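Local coordinates for relaxosome protein TraM (Escherichia coli, PDB 4QPO), which binds plasmid DNA at the origin of transfer as part of the relaxosome, supporting conjugative transfer of the F plasmid and regulating transcription, at the interface of chains A and B. Sequence-based numbering; all coordinates share one arbitrary frame. Chains: chain A/B, Relaxosome protein TraM.

The interface of chains A and B. Residues chain A 3-7, 34; chain B 1-4, 39, 42.
B:Lys2 leaves its strand with CG anti to the backbone N (chi1 -178°), then bends at chi2 and again at chi4, while A:Tyr6 holds CG anti to its own carbonyl carbon; together these turns lay the lysine chain obliquely across the phenol. The setting is the ribbon-helix-helix DNA-binding domain of TraM, where strand 2-6 of each subunit pairs antiparallel with its two-fold mate to make the ribbon that such proteins use to read DNA. CD of B:Lys2 sits over the middle of one face of the A:Tyr6 ring, 3.6 Å from its centroid, as a CH-pi contact, and CE runs on toward CB of A:Asn4.

The register centres on A:Asn4 opposite B:Asn4. Here the two amides lie side by side, pointing the same way, their planes 56° apart. ND2 of A:Asn4 donates within its own amide plane to OD1 of B:Asn4, which receives it from above the carbonyl plane.

Main-chain bonds pin the ribbon on the flanks. N of A:Leu5 reaches O of B:Val3 at 2.8 Å, nearly straight, and B:Val3 N returns the bond to A:Leu5 O. Further along, A:Ile7 N gives to B:Ala1 O at 2.7 Å, and the N of B:Ala1 comes back almost along the C=O axis of A:Ile7.

From helix 34-49, B:Ser39 swings OG beside its backbone N and donates to O of A:Tyr6 at 2.7 Å, above the carbonyl plane. A water links the same hydroxyl to A:Tyr6 N, lying 2.6 Å from that nitrogen, so B:Ser39 reaches the carbonyl oxygen of A:Tyr6 directly and its nitrogen through water.

A:Ile7 puts CG1 in the crowded position between N and the carbonyl carbon (chi1 66°). With chi2 extended, CD1 of A:Ile7 then lies against CG2 of B:Val3 at 3.7 Å. CG2 of A:Ile7 meets CD2 of B:Leu42 at 3.6 Å.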
ATOM      1  N   VAL A   3      11.348 -19.152  -4.321  1.00 33.65           N
ATOM      2  CA  VAL A   3      11.783 -17.961  -5.076  1.00 36.66           C
ATOM      3  C   VAL A   3      13.082 -17.388  -4.521  1.00 40.70           C
ATOM      4  O   VAL A   3      13.374 -17.493  -3.331  1.00 40.20           O
ATOM      5  CB  VAL A   3      10.705 -16.839  -5.082  1.00 42.34           C
ATOM      6  CG1 VAL A   3       9.445 -17.341  -5.684  1.00 42.69           C
ATOM      7  CG2 VAL A   3      10.408 -16.355  -3.699  1.00 43.55           C
ATOM      8  N   ASN A   4      13.863 -16.789  -5.410  1.00 46.88           N
ATOM      9  CA  ASN A   4      15.120 -16.157  -5.046  1.00 51.91           C
ATOM     10  C   ASN A   4      15.006 -14.678  -5.273  1.00 50.27           C
ATOM     11  O   ASN A   4      14.788 -14.244  -6.395  1.00 54.23           O
ATOM     12  CB  ASN A   4      16.263 -16.734  -5.869  1.00 60.31           C
ATOM     13  CG  ASN A   4      16.280 -18.234  -5.832  1.00 66.13           C
ATOM     14  OD1 ASN A   4      16.064 -18.897  -6.848  1.00 70.52           O
ATOM     15  ND2 ASN A   4      16.503 -18.790  -4.644  1.00 67.85           N
ATOM     16  N   LEU A   5      15.111 -13.901  -4.204  1.00 47.95           N
ATOM     17  CA  LEU A   5      14.858 -12.469  -4.299  1.00 43.99           C
ATOM     18  C   LEU A   5      16.091 -11.685  -3.912  1.00 40.69           C
ATOM     19  O   LEU A   5      16.831 -12.064  -3.016  1.00 41.15           O
ATOM     20  CB  LEU A   5      13.686 -12.037  -3.402  1.00 43.01           C
ATOM     21  CG  LEU A   5      12.350 -12.713  -3.684  1.00 46.33           C
ATOM     22  CD1 LEU A   5      11.235 -11.881  -3.086  1.00 46.33           C
ATOM     23  CD2 LEU A   5      12.184 -12.841  -5.187  1.00 47.62           C
ATOM     24  N   TYR A   6      16.278 -10.573  -4.602  1.00 39.03           N
ATOM     25  CA  TYR A   6      17.217  -9.560  -4.181  1.00 39.31           C
ATOM     26  C   TYR A   6      16.443  -8.475  -3.439  1.00 42.93           C
ATOM     27  O   TYR A   6      15.440  -7.965  -3.944  1.00 42.80           O
ATOM     28  CB  TYR A   6      17.955  -8.987  -5.388  1.00 39.25           C
ATOM     29  CG  TYR A   6      18.952  -9.964  -5.950  1.00 43.58           C
ATOM     30  CD1 TYR A   6      20.220 -10.105  -5.386  1.00 47.51           C
ATOM     31  CD2 TYR A   6      18.625 -10.766  -7.029  1.00 45.74           C
ATOM     32  CE1 TYR A   6      21.153 -11.034  -5.910  1.00 49.14           C
ATOM     33  CE2 TYR A   6      19.526 -11.702  -7.547  1.00 49.09           C
ATOM     34  CZ  TYR A   6      20.789 -11.824  -6.989  1.00 52.52           C
ATOM     35  OH  TYR A   6      21.666 -12.746  -7.527  1.00 55.69           O
ATOM     36  N   ILE A   7      16.873  -8.136  -2.231  1.00 43.18           N
ATOM     37  CA  ILE A   7      16.277  -6.988  -1.570  1.00 45.85           C
ATOM     38  C   ILE A   7      17.369  -6.061  -1.052  1.00 48.38           C
ATOM     39  O   ILE A   7      18.454  -6.507  -0.693  1.00 52.41           O
ATOM     40  CB  ILE A   7      15.340  -7.391  -0.410  1.00 46.57           C
ATOM     41  CG1 ILE A   7      16.116  -8.056   0.726  1.00 51.01           C
ATOM     42  CG2 ILE A   7      14.203  -8.278  -0.918  1.00 45.50           C
ATOM     43  CD1 ILE A   7      15.282  -8.293   1.978  1.00 51.77           C
ATOM     44  N   PHE A  34      12.282 -14.452  10.008  1.00 66.44           N
ATOM     45  CA  PHE A  34      12.515 -13.538   8.907  1.00 60.93           C
ATOM     46  C   PHE A  34      11.671 -13.944   7.698  1.00 55.59           C
ATOM     47  O   PHE A  34      10.965 -13.117   7.104  1.00 51.72           O
ATOM     48  CB  PHE A  34      14.001 -13.494   8.538  1.00 62.51           C
ATOM     49  CG  PHE A  34      14.322 -12.505   7.449  1.00 61.18           C
ATOM     50  CD1 PHE A  34      14.224 -12.862   6.112  1.00 59.16           C
ATOM     51  CD2 PHE A  34      14.717 -11.214   7.757  1.00 62.17           C
ATOM     52  CE1 PHE A  34      14.517 -11.947   5.113  1.00 57.03           C
ATOM     53  CE2 PHE A  34      15.008 -10.302   6.755  1.00 58.13           C
ATOM     54  CZ  PHE A  34      14.907 -10.670   5.439  1.00 56.83           C
TER
ATOM     55  N   ALA B   1      20.856  -7.639  -0.652  1.00 73.92           N
ATOM     56  CA  ALA B   1      20.785  -8.952  -0.003  1.00 79.34           C
ATOM     57  C   ALA B   1      19.984  -9.966  -0.834  1.00 74.14           C
ATOM     58  O   ALA B   1      18.893  -9.676  -1.313  1.00 65.57           O
ATOM     59  CB  ALA B   1      20.179  -8.817   1.395  1.00 77.10           C
ATOM     60  N   LYS B   2      20.539 -11.157  -1.010  1.00 74.66           N
ATOM     61  CA  LYS B   2      19.810 -12.229  -1.672  1.00 73.62           C
ATOM     62  C   LYS B   2      18.955 -12.990  -0.649  1.00 68.53           C
ATOM     63  O   LYS B   2      19.420 -13.296   0.449  1.00 73.24           O
ATOM     64  CB  LYS B   2      20.787 -13.165  -2.383  1.00 79.88           C
ATOM     65  CG  LYS B   2      20.139 -14.294  -3.150  1.00 79.99           C
ATOM     66  CD  LYS B   2      19.421 -13.779  -4.369  1.00 81.30           C
ATOM     67  CE  LYS B   2      19.141 -14.899  -5.347  1.00 81.94           C
ATOM     68  NZ  LYS B   2      20.389 -15.660  -5.668  1.00 87.12           N
ATOM     69  N   VAL B   3      17.709 -13.295  -1.002  1.00 61.80           N
ATOM     70  CA  VAL B   3      16.783 -13.909  -0.046  1.00 58.89           C
ATOM     71  C   VAL B   3      16.065 -15.117  -0.647  1.00 56.70           C
ATOM     72  O   VAL B   3      15.434 -14.993  -1.696  1.00 55.50           O
ATOM     73  CB  VAL B   3      15.731 -12.864   0.433  1.00 74.06           C
ATOM     74  CG1 VAL B   3      14.626 -13.513   1.236  1.00 72.05           C
ATOM     75  CG2 VAL B   3      16.417 -11.750   1.239  1.00 79.96           C
ATOM     76  N   ASN B   4      16.127 -16.269   0.019  1.00 55.88           N
ATOM     77  CA  ASN B   4      15.382 -17.435  -0.445  1.00 60.85           C
ATOM     78  C   ASN B   4      14.073 -17.615   0.313  1.00 58.41           C
ATOM     79  O   ASN B   4      14.019 -17.585   1.548  1.00 59.32           O
ATOM     80  CB  ASN B   4      16.219 -18.717  -0.334  1.00 64.96           C
ATOM     81  CG  ASN B   4      17.193 -18.875  -1.483  1.00 70.43           C
ATOM     82  OD1 ASN B   4      17.206 -18.072  -2.421  1.00 69.75           O
ATOM     83  ND2 ASN B   4      18.030 -19.908  -1.410  1.00 73.99           N
ATOM     84  N   SER B  39      10.500  -9.056  -5.894  1.00 35.37           N
ATOM     85  CA  SER B  39      11.181  -8.108  -5.019  1.00 39.10           C
ATOM     86  C   SER B  39      10.412  -6.800  -4.901  1.00 37.12           C
ATOM     87  O   SER B  39      10.325  -6.240  -3.820  1.00 39.55           O
ATOM     88  CB  SER B  39      12.587  -7.818  -5.511  1.00 41.59           C
ATOM     89  OG  SER B  39      13.399  -8.958  -5.338  1.00 44.79           O
ATOM     90  N   LEU B  42       7.459  -7.365  -2.603  1.00 35.43           N
ATOM     91  CA  LEU B  42       7.883  -7.424  -1.215  1.00 41.81           C
ATOM     92  C   LEU B  42       8.110  -6.007  -0.664  1.00 40.89           C
ATOM     93  O   LEU B  42       7.657  -5.696   0.432  1.00 42.51           O
ATOM     94  CB  LEU B  42       9.152  -8.277  -1.075  1.00 42.31           C
ATOM     95  CG  LEU B  42       9.828  -8.256   0.302  1.00 51.04           C
ATOM     96  CD1 LEU B  42       8.859  -8.635   1.372  1.00 55.00           C
ATOM     97  CD2 LEU B  42      11.016  -9.216   0.350  1.00 52.57           C
TER
HETATM   98  O   HOH W   1      15.132 -10.193  -6.881  1.00 51.37           O